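Local coordinates for catalase-3 (PDB 4AJ9) that catalyses the breakdown of hydrogen peroxide to dioxygen and water at a haem iron, which protects cells from peroxide damage, at the interface of chains A and B and the interface of chains A and C. Sequence-based numbering; all coordinates share one arbitrary frame. Chains: chain A/B/C, Catalase-3.

Contact 1: the interface of chains A and B. Residues chain A 253, 256-257, 260, 319; chain B 164-168.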
loop_
_atom_site.group_PDB
_atom_site.type_symbol
_atom_site.label_atom_id
_atom_site.label_comp_id
_atom_site.label_asym_id
_atom_site.label_seq_id
_atom_site.Cartn_x
_atom_site.Cartn_y
_atom_site.Cartn_z
ATOM N N ASP A 253 -4.824 -18.680 -24.522
ATOM C CA ASP A 253 -3.963 -19.396 -23.577
ATOM C C ASP A 253 -3.084 -20.444 -24.253
ATOM O O ASP A 253 -2.505 -21.302 -23.586
ATOM C CB ASP A 253 -4.803 -20.077 -22.484
ATOM C CG ASP A 253 -5.617 -19.089 -21.674
ATOM O OD1 ASP A 253 -5.013 -18.194 -21.030
ATOM O OD2 ASP A 253 -6.857 -19.216 -21.684
ATOM N N ARG A 256 0.468 -21.028 -22.658
ATOM C CA ARG A 256 0.459 -21.495 -21.281
ATOM C C ARG A 256 -0.136 -22.900 -21.171
ATOM O O ARG A 256 0.342 -23.702 -20.378
ATOM C CB ARG A 256 -0.165 -20.480 -20.309
ATOM C CG ARG A 256 -1.630 -20.285 -20.366
ATOM C CD ARG A 256 -2.053 -19.398 -19.165
ATOM N NE ARG A 256 -1.342 -18.115 -19.149
ATOM C CZ ARG A 256 -1.633 -17.107 -18.333
ATOM N NH1 ARG A 256 -2.623 -17.229 -17.457
ATOM N NH2 ARG A 256 -0.938 -15.972 -18.393
ATOM N N GLN A 257 -1.112 -23.218 -22.020
ATOM C CA GLN A 257 -1.678 -24.565 -22.058
ATOM C C GLN A 257 -0.681 -25.568 -22.660
ATOM O O GLN A 257 -0.518 -26.673 -22.156
ATOM C CB GLN A 257 -2.982 -24.594 -22.862
ATOM C CG GLN A 257 -3.683 -25.949 -22.818
ATOM C CD GLN A 257 -4.464 -26.149 -21.531
ATOM O OE1 GLN A 257 -5.334 -25.344 -21.198
ATOM N NE2 GLN A 257 -4.154 -27.219 -20.797
ATOM N N TRP A 260 1.847 -26.335 -19.952
ATOM C CA TRP A 260 1.178 -27.120 -18.928
ATOM C C TRP A 260 0.998 -28.570 -19.375
ATOM O O TRP A 260 1.324 -29.492 -18.624
ATOM C CB TRP A 260 -0.185 -26.515 -18.598
ATOM C CG TRP A 260 -0.810 -27.115 -17.369
ATOM C CD1 TRP A 260 -1.597 -28.226 -17.304
ATOM C CD2 TRP A 260 -0.685 -26.633 -16.030
ATOM N NE1 TRP A 260 -1.977 -28.461 -16.006
ATOM C CE2 TRP A 260 -1.430 -27.496 -15.203
ATOM C CE3 TRP A 260 -0.012 -25.552 -15.446
ATOM C CZ2 TRP A 260 -1.525 -27.314 -13.824
ATOM C CZ3 TRP A 260 -0.107 -25.372 -14.078
ATOM C CH2 TRP A 260 -0.856 -26.247 -13.284
ATOM N N TYR A 319 -1.286 -20.986 -9.321
ATOM C CA TYR A 319 -0.678 -20.035 -10.247
ATOM C C TYR A 319 -0.366 -18.695 -9.564
ATOM O O TYR A 319 0.745 -18.200 -9.662
ATOM C CB TYR A 319 -1.593 -19.820 -11.454
ATOM C CG TYR A 319 -1.071 -18.832 -12.479
ATOM C CD1 TYR A 319 -1.154 -17.459 -12.264
ATOM C CD2 TYR A 319 -0.529 -19.278 -13.676
ATOM C CE1 TYR A 319 -0.681 -16.557 -13.201
ATOM C CE2 TYR A 319 -0.062 -18.386 -14.635
ATOM C CZ TYR A 319 -0.135 -17.027 -14.386
ATOM O OH TYR A 319 0.331 -16.148 -15.342
ATOM N N ASN B 164 -3.562 -23.368 -13.275
ATOM C CA ASN B 164 -2.841 -22.963 -14.481
ATOM C C ASN B 164 -3.269 -21.620 -15.059
ATOM O O ASN B 164 -2.725 -21.176 -16.066
ATOM C CB ASN B 164 -2.925 -24.044 -15.573
ATOM C CG ASN B 164 -4.350 -24.304 -16.039
ATOM O OD1 ASN B 164 -5.291 -23.613 -15.640
ATOM N ND2 ASN B 164 -4.515 -25.314 -16.876
ATOM N N GLU B 165 -4.255 -21.000 -14.423
ATOM C CA GLU B 165 -4.849 -19.745 -14.906
ATOM C C GLU B 165 -5.329 -19.829 -16.349
ATOM O O GLU B 165 -5.048 -18.956 -17.173
ATOM C CB GLU B 165 -3.941 -18.533 -14.689
ATOM C CG GLU B 165 -4.780 -17.262 -14.463
ATOM C CD GLU B 165 -3.966 -16.004 -14.296
ATOM O OE1 GLU B 165 -3.182 -15.658 -15.210
ATOM O OE2 GLU B 165 -4.134 -15.344 -13.252
ATOM N N VAL B 166 -6.064 -20.900 -16.632
ATOM C CA VAL B 166 -6.717 -21.107 -17.913
ATOM C C VAL B 166 -8.170 -21.462 -17.598
ATOM O O VAL B 166 -8.416 -22.201 -16.660
ATOM C CB VAL B 166 -6.061 -22.293 -18.670
ATOM C CG1 VAL B 166 -6.769 -22.569 -19.977
ATOM C CG2 VAL B 166 -4.578 -22.022 -18.920
ATOM N N PRO B 167 -9.134 -20.970 -18.395
ATOM C CA PRO B 167 -9.027 -20.135 -19.596
ATOM C C PRO B 167 -9.344 -18.667 -19.339
ATOM O O PRO B 167 -10.095 -18.334 -18.418
ATOM C CB PRO B 167 -10.116 -20.719 -20.493
ATOM C CG PRO B 167 -11.212 -21.056 -19.512
ATOM C CD PRO B 167 -10.511 -21.477 -18.222
ATOM N N GLN B 168 -8.797 -17.802 -20.186
ATOM C CA GLN B 168 -9.028 -16.367 -20.098
ATOM C C GLN B 168 -10.415 -15.981 -20.608
ATOM O O GLN B 168 -10.838 -16.409 -21.698
ATOM C CB GLN B 168 -7.962 -15.617 -20.909
ATOM C CG GLN B 168 -7.989 -14.067 -20.789
ATOM C CD GLN B 168 -7.834 -13.534 -19.362
ATOM O OE1 GLN B 168 -8.459 -12.539 -19.010
ATOM N NE2 GLN B 168 -6.990 -14.179 -18.545
HETATM O O HOH W 1 -5.607 -16.764 -19.018
HETATM O O HOH W 2 -6.606 -26.200 -18.761
#

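Contact 2: the interface of chains A and C. Residues chain A 131-132, 331-333, 366, 373; chain C 21-22, 45.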
loop_
_atom_site.group_PDB
_atom_site.type_symbol
_atom_site.label_atom_id
_atom_site.label_comp_id
_atom_site.label_asym_id
_atom_site.label_seq_id
_atom_site.Cartn_x
_atom_site.Cartn_y
_atom_site.Cartn_z
ATOM N N GLY A 131 22.654 -18.825 -2.803
ATOM C CA GLY A 131 21.716 -17.739 -2.993
ATOM C C GLY A 131 20.996 -17.844 -4.325
ATOM O O GLY A 131 21.355 -18.660 -5.177
ATOM N N ASN A 132 19.961 -17.033 -4.507
ATOM C CA ASN A 132 19.222 -17.064 -5.759
ATOM C C ASN A 132 19.978 -16.324 -6.854
ATOM O O ASN A 132 20.382 -15.174 -6.672
ATOM C CB ASN A 132 17.812 -16.480 -5.597
ATOM C CG ASN A 132 16.929 -17.321 -4.687
ATOM O OD1 ASN A 132 17.143 -18.523 -4.517
ATOM N ND2 ASN A 132 15.917 -16.683 -4.096
ATOM N N GLY A 331 19.618 -8.217 -10.534
ATOM C CA GLY A 331 20.459 -7.951 -9.379
ATOM C C GLY A 331 20.607 -9.159 -8.470
ATOM O O GLY A 331 21.422 -9.145 -7.547
ATOM N N HIS A 332 19.810 -10.200 -8.713
ATOM C CA HIS A 332 19.980 -11.465 -7.997
ATOM C C HIS A 332 21.229 -12.157 -8.528
ATOM O O HIS A 332 21.160 -12.960 -9.457
ATOM C CB HIS A 332 18.745 -12.373 -8.159
ATOM C CG HIS A 332 17.590 -11.990 -7.275
ATOM N ND1 HIS A 332 16.298 -12.409 -7.515
ATOM C CD2 HIS A 332 17.538 -11.240 -6.148
ATOM C CE1 HIS A 332 15.499 -11.933 -6.577
ATOM N NE2 HIS A 332 16.224 -11.216 -5.737
ATOM N N ILE A 333 22.377 -11.815 -7.951
ATOM C CA ILE A 333 23.644 -12.363 -8.421
ATOM C C ILE A 333 24.340 -13.115 -7.286
ATOM O O ILE A 333 24.031 -12.910 -6.115
ATOM C CB ILE A 333 24.536 -11.252 -9.044
ATOM C CG1 ILE A 333 25.706 -11.854 -9.824
ATOM C CG2 ILE A 333 24.984 -10.246 -7.995
ATOM C CD1 ILE A 333 26.240 -10.908 -10.913
ATOM N N GLU A 366 10.811 -10.972 -0.683
ATOM C CA GLU A 366 11.758 -12.085 -0.768
ATOM C C GLU A 366 11.383 -13.216 0.190
ATOM O O GLU A 366 11.950 -14.299 0.099
ATOM C CB GLU A 366 13.216 -11.656 -0.501
ATOM C CG GLU A 366 13.809 -10.604 -1.445
ATOM C CD GLU A 366 14.111 -11.099 -2.854
ATOM O OE1 GLU A 366 13.367 -11.972 -3.358
ATOM O OE2 GLU A 366 15.071 -10.565 -3.482
ATOM N N PRO A 373 15.167 -18.103 -0.952
ATOM C CA PRO A 373 16.293 -18.950 -1.352
ATOM C C PRO A 373 16.258 -20.238 -0.548
ATOM O O PRO A 373 15.524 -20.321 0.449
ATOM C CB PRO A 373 17.509 -18.128 -0.943
ATOM C CG PRO A 373 17.033 -17.326 0.227
ATOM C CD PRO A 373 15.574 -17.026 -0.034
ATOM N N ASP C 21 18.827 -10.665 1.331
ATOM C CA ASP C 21 17.523 -11.273 1.582
ATOM C C ASP C 21 17.193 -12.391 0.590
ATOM O O ASP C 21 16.226 -13.117 0.782
ATOM C CB ASP C 21 16.417 -10.211 1.588
ATOM C CG ASP C 21 16.412 -9.381 2.865
ATOM O OD1 ASP C 21 16.931 -9.864 3.894
ATOM O OD2 ASP C 21 15.904 -8.237 2.848
ATOM N N PHE C 22 17.983 -12.524 -0.472
ATOM C CA PHE C 22 17.774 -13.607 -1.437
ATOM C C PHE C 22 18.914 -14.613 -1.410
ATOM O O PHE C 22 19.123 -15.361 -2.366
ATOM C CB PHE C 22 17.572 -13.066 -2.850
ATOM C CG PHE C 22 18.705 -12.212 -3.345
ATOM C CD1 PHE C 22 18.730 -10.852 -3.080
ATOM C CD2 PHE C 22 19.738 -12.774 -4.093
ATOM C CE1 PHE C 22 19.780 -10.060 -3.546
ATOM C CE2 PHE C 22 20.780 -11.993 -4.562
ATOM C CZ PHE C 22 20.799 -10.634 -4.292
ATOM N N PHE C 45 24.215 -3.655 -5.654
ATOM C CA PHE C 45 22.977 -4.310 -5.248
ATOM C C PHE C 45 22.925 -4.545 -3.749
ATOM O O PHE C 45 21.839 -4.595 -3.163
ATOM C CB PHE C 45 22.781 -5.645 -5.989
ATOM C CG PHE C 45 23.709 -6.743 -5.534
ATOM C CD1 PHE C 45 25.026 -6.777 -5.956
ATOM C CD2 PHE C 45 23.254 -7.754 -4.707
ATOM C CE1 PHE C 45 25.885 -7.797 -5.545
ATOM C CE2 PHE C 45 24.102 -8.774 -4.296
ATOM C CZ PHE C 45 25.419 -8.793 -4.716
#

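Contact 3: the interface of chains A and C. Residues chain A 10-12, 317-318; chain C 390-393.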
loop_
_atom_site.group_PDB
_atom_site.type_symbol
_atom_site.label_atom_id
_atom_site.label_comp_id
_atom_site.label_asym_id
_atom_site.label_seq_id
_atom_site.Cartn_x
_atom_site.Cartn_y
_atom_site.Cartn_z
ATOM N N GLU A 10 1.809 -25.837 1.695
ATOM C CA GLU A 10 0.638 -26.294 0.967
ATOM C C GLU A 10 -0.514 -26.573 1.918
ATOM O O GLU A 10 -0.318 -27.090 3.018
ATOM C CB GLU A 10 0.968 -27.512 0.096
ATOM C CG GLU A 10 1.655 -27.085 -1.206
ATOM C CD GLU A 10 2.345 -28.212 -1.947
ATOM O OE1 GLU A 10 2.111 -29.401 -1.628
ATOM O OE2 GLU A 10 3.132 -27.892 -2.858
ATOM N N VAL A 11 -1.713 -26.194 1.497
ATOM C CA VAL A 11 -2.889 -26.337 2.349
ATOM C C VAL A 11 -3.932 -27.215 1.664
ATOM O O VAL A 11 -4.369 -26.923 0.553
ATOM C CB VAL A 11 -3.497 -24.964 2.729
ATOM C CG1 VAL A 11 -4.798 -25.152 3.497
ATOM C CG2 VAL A 11 -2.503 -24.165 3.556
ATOM N N ASP A 12 -4.308 -28.298 2.340
ATOM C CA ASP A 12 -5.293 -29.252 1.837
ATOM C C ASP A 12 -6.623 -29.027 2.562
ATOM O O ASP A 12 -6.687 -29.066 3.796
ATOM C CB ASP A 12 -4.773 -30.678 2.062
ATOM C CG ASP A 12 -5.735 -31.752 1.572
ATOM O OD1 ASP A 12 -6.770 -31.427 0.948
ATOM O OD2 ASP A 12 -5.435 -32.943 1.806
ATOM N N MET A 317 1.238 -25.505 -8.284
ATOM C CA MET A 317 -0.008 -25.952 -7.669
ATOM C C MET A 317 -1.018 -24.800 -7.615
ATOM O O MET A 317 -2.213 -25.004 -7.806
ATOM C CB MET A 317 0.263 -26.479 -6.260
ATOM C CG MET A 317 -0.998 -26.859 -5.479
ATOM S SD MET A 317 -0.614 -27.706 -3.919
ATOM C CE MET A 317 -0.055 -29.302 -4.534
ATOM N N ASN A 318 -0.526 -23.593 -7.349
ATOM C CA ASN A 318 -1.357 -22.395 -7.371
ATOM C C ASN A 318 -0.672 -21.334 -8.196
ATOM O O ASN A 318 0.390 -20.834 -7.823
ATOM C CB ASN A 318 -1.621 -21.863 -5.959
ATOM C CG ASN A 318 -2.628 -20.714 -5.945
ATOM O OD1 ASN A 318 -2.251 -19.536 -5.925
ATOM N ND2 ASN A 318 -3.922 -21.057 -5.960
ATOM N N ILE C 390 0.104 -22.088 -0.252
ATOM C CA ILE C 390 -0.170 -22.597 -1.583
ATOM C C ILE C 390 -1.332 -23.571 -1.472
ATOM O O ILE C 390 -1.189 -24.654 -0.912
ATOM C CB ILE C 390 1.074 -23.258 -2.190
ATOM C CG1 ILE C 390 2.157 -22.200 -2.424
ATOM C CG2 ILE C 390 0.728 -23.960 -3.483
ATOM C CD1 ILE C 390 3.467 -22.758 -2.935
ATOM N N HIS C 391 -2.497 -23.163 -1.973
ATOM C CA HIS C 391 -3.708 -23.951 -1.762
ATOM C C HIS C 391 -3.765 -25.123 -2.705
ATOM O O HIS C 391 -3.451 -24.989 -3.882
ATOM C CB HIS C 391 -4.956 -23.096 -1.942
ATOM C CG HIS C 391 -5.135 -22.071 -0.872
ATOM N ND1 HIS C 391 -4.435 -20.884 -0.855
ATOM C CD2 HIS C 391 -5.924 -22.061 0.229
ATOM C CE1 HIS C 391 -4.792 -20.180 0.206
ATOM N NE2 HIS C 391 -5.695 -20.872 0.881
ATOM N N LYS C 392 -4.185 -26.270 -2.188
ATOM C CA LYS C 392 -4.226 -27.474 -3.009
ATOM C C LYS C 392 -5.557 -27.654 -3.737
ATOM O O LYS C 392 -5.593 -28.225 -4.821
ATOM C CB LYS C 392 -3.919 -28.690 -2.147
ATOM C CG LYS C 392 -3.784 -29.991 -2.900
ATOM C CD LYS C 392 -3.126 -31.026 -2.002
ATOM C CE LYS C 392 -1.907 -30.422 -1.299
ATOM N NZ LYS C 392 -1.212 -31.395 -0.413
ATOM N N ASN C 393 -6.644 -27.165 -3.144
ATOM C CA ASN C 393 -7.969 -27.324 -3.741
ATOM C C ASN C 393 -8.189 -26.369 -4.912
ATOM O O ASN C 393 -8.314 -25.162 -4.716
ATOM C CB ASN C 393 -9.046 -27.127 -2.671
ATOM C CG ASN C 393 -10.454 -27.130 -3.242
ATOM O OD1 ASN C 393 -10.719 -27.716 -4.297
ATOM N ND2 ASN C 393 -11.364 -26.453 -2.547
HETATM O O HOH W 3 -4.326 -23.871 -6.374
HETATM O O HOH W 4 -6.853 -25.955 -0.453
#

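Contact 1: the interface of chains A and B
The side chain of B:Asn164 presses against the indole of A:Trp260 at this subunit contact of a haem catalase. Its CB lies over the face of the six-membered ring, 3.3 Å from A:Trp260 CE3 and offset toward the rim. The amide plane stands steeply to the indole, 70° from it. Beside this pair, B:Glu165 CB sits over the centre of the A:Tyr319 ring, 3.6 Å from the centroid. B:Val166 comes next, running antiparallel to the A:Arg256 side chain, with CG2 3.6 Å from A:Arg256 CD.

A:Arg256, on helix 254-264, carries a paired polar contact. With chi1 at 72° and a bend at chi3, the guanidinium is turned toward B:Glu165. Its NH1 reaches two oxygens of that residue. It makes a salt bridge to the carboxylate OE1 of B:Glu165 (2.8 Å), on the anti lone pair, and a hydrogen bond to the backbone O of B:Glu165 (3.0 Å). Both partners lie near the guanidinium plane, which is nearly coplanar with the carboxylate.

At the rim, A:Asp253 OD2 accepts the backbone N-H of B:Gln168 at 2.8 Å through its syn lone pair. The other carboxylate oxygen, OD1, meets a water that also binds B:Glu165 O and B:Gln168 NE2. A second water joins A:Gln257 OE1 to B:Asn164 ND2. Within chain B, B:Asn164 OD1 accepts B:Val166 N from above the carbonyl plane, 3.0 Å away, and probably helps hold the loop's shape.

Contact 2: the interface of chains A and C
C:Phe22 meets chain A through both its backbone and its ring. Its O accepts the backbone N-H of A:Asn132 at 2.8 Å. The bond is nearly straight, 175° at the hydrogen, and runs nearly along the C=O axis. A:Pro373 CB packs beside the same oxygen, 3.5 Å from C:Phe22 O. C:Phe22 CG sits between the backbone N and the carbonyl carbon (chi1 57°), which turns the ring toward A:His332 while the backbone O faces strand 131-138. The tilted imidazole of A:His332 lies over one face of the C:Phe22 ring, with CD2 above the centre. The closeness of this fit is doubtful in detail.

Farther along, A:Ile333 puts its CG2 methyl over the face of the C:Phe45 ring, toward the rim and 3.8 Å from the centroid. C:Phe45 opens helix 45-55.

In the second shell, A:Glu366 helps fix the rotation of the imidazole. Its OE2 accepts A:His332 NE2 on the syn lone pair at 2.6 Å, in the ring plane. The same carboxylate runs alongside C:Phe22, with OE2 3.6 Å from C:Phe22 CB. The charge would probably polarise the imidazole. The site anchors the N-terminal segment of one subunit on its neighbour and probably helps hold together the tetramer usual for catalases.

Contact 3: the interface of chains A and C
Strand 10-11 of chain A pairs in parallel with strand 390-391 of chain C, and the loop at A:Met317 and A:Asn318 packs beside the pair. Backbone bonds join the strand pair and the residue after it. A:Val11 N donates to C:Ile390 O at 2.9 Å, and C:Lys392 N donates to A:Val11 O at 2.8 Å.

A:Met317 supplies apolar cover. With CG anti to the backbone N (chi1 175°), the side chain extends toward C:Ile390 and C:Lys392, then bends at chi3. Its CB is 3.8 Å from the C:Ile390 CG2 methyl. Farther out, the thioether SD lies 3.7 Å from C:Lys392 CA. The C:Lys392 side chain is poorly ordered, and its amine is near A:Glu10 without touching it. An alanine in place of A:Met317 would probably open a gap beside C:Lys392 and leave the C:Ile390 methyl with less packing.

Waters bridge the chains on two sides. One molecule bridges A:Met317 O, A:Asn318 ND2 and C:His391 O, the last at 2.9 Å. Another bridges A:Val11 O and C:Asn393 N, 3.0 Å from the latter.

The chain A strand directly follows the 3-10 helix 4-9 near the N terminus. The A:Met317 loop lies between strand 305-314 and helix 319-324, so the N-terminal segment and the body of chain A both meet chain C.

Contact 1 and contact 3 lie about 17 Å apart between C-alpha centres. They adjoin in sequence in chain A: A:Met317 and A:Asn318 face chain C, and the next residue, A:Tyr319, faces chain B. One short stretch thus touches two neighbours. Contact 2 is about 28 Å from contact 1 and 26 Å from contact 3. Contacts 2 and 3 belong to the same A–C interface, and in both an N-terminal segment of one chain meets the other chain. Each interface is two-fold, so every contact recurs with chains exchanged. The centre of contact 1 is about 14 Å from the active-site A:His65.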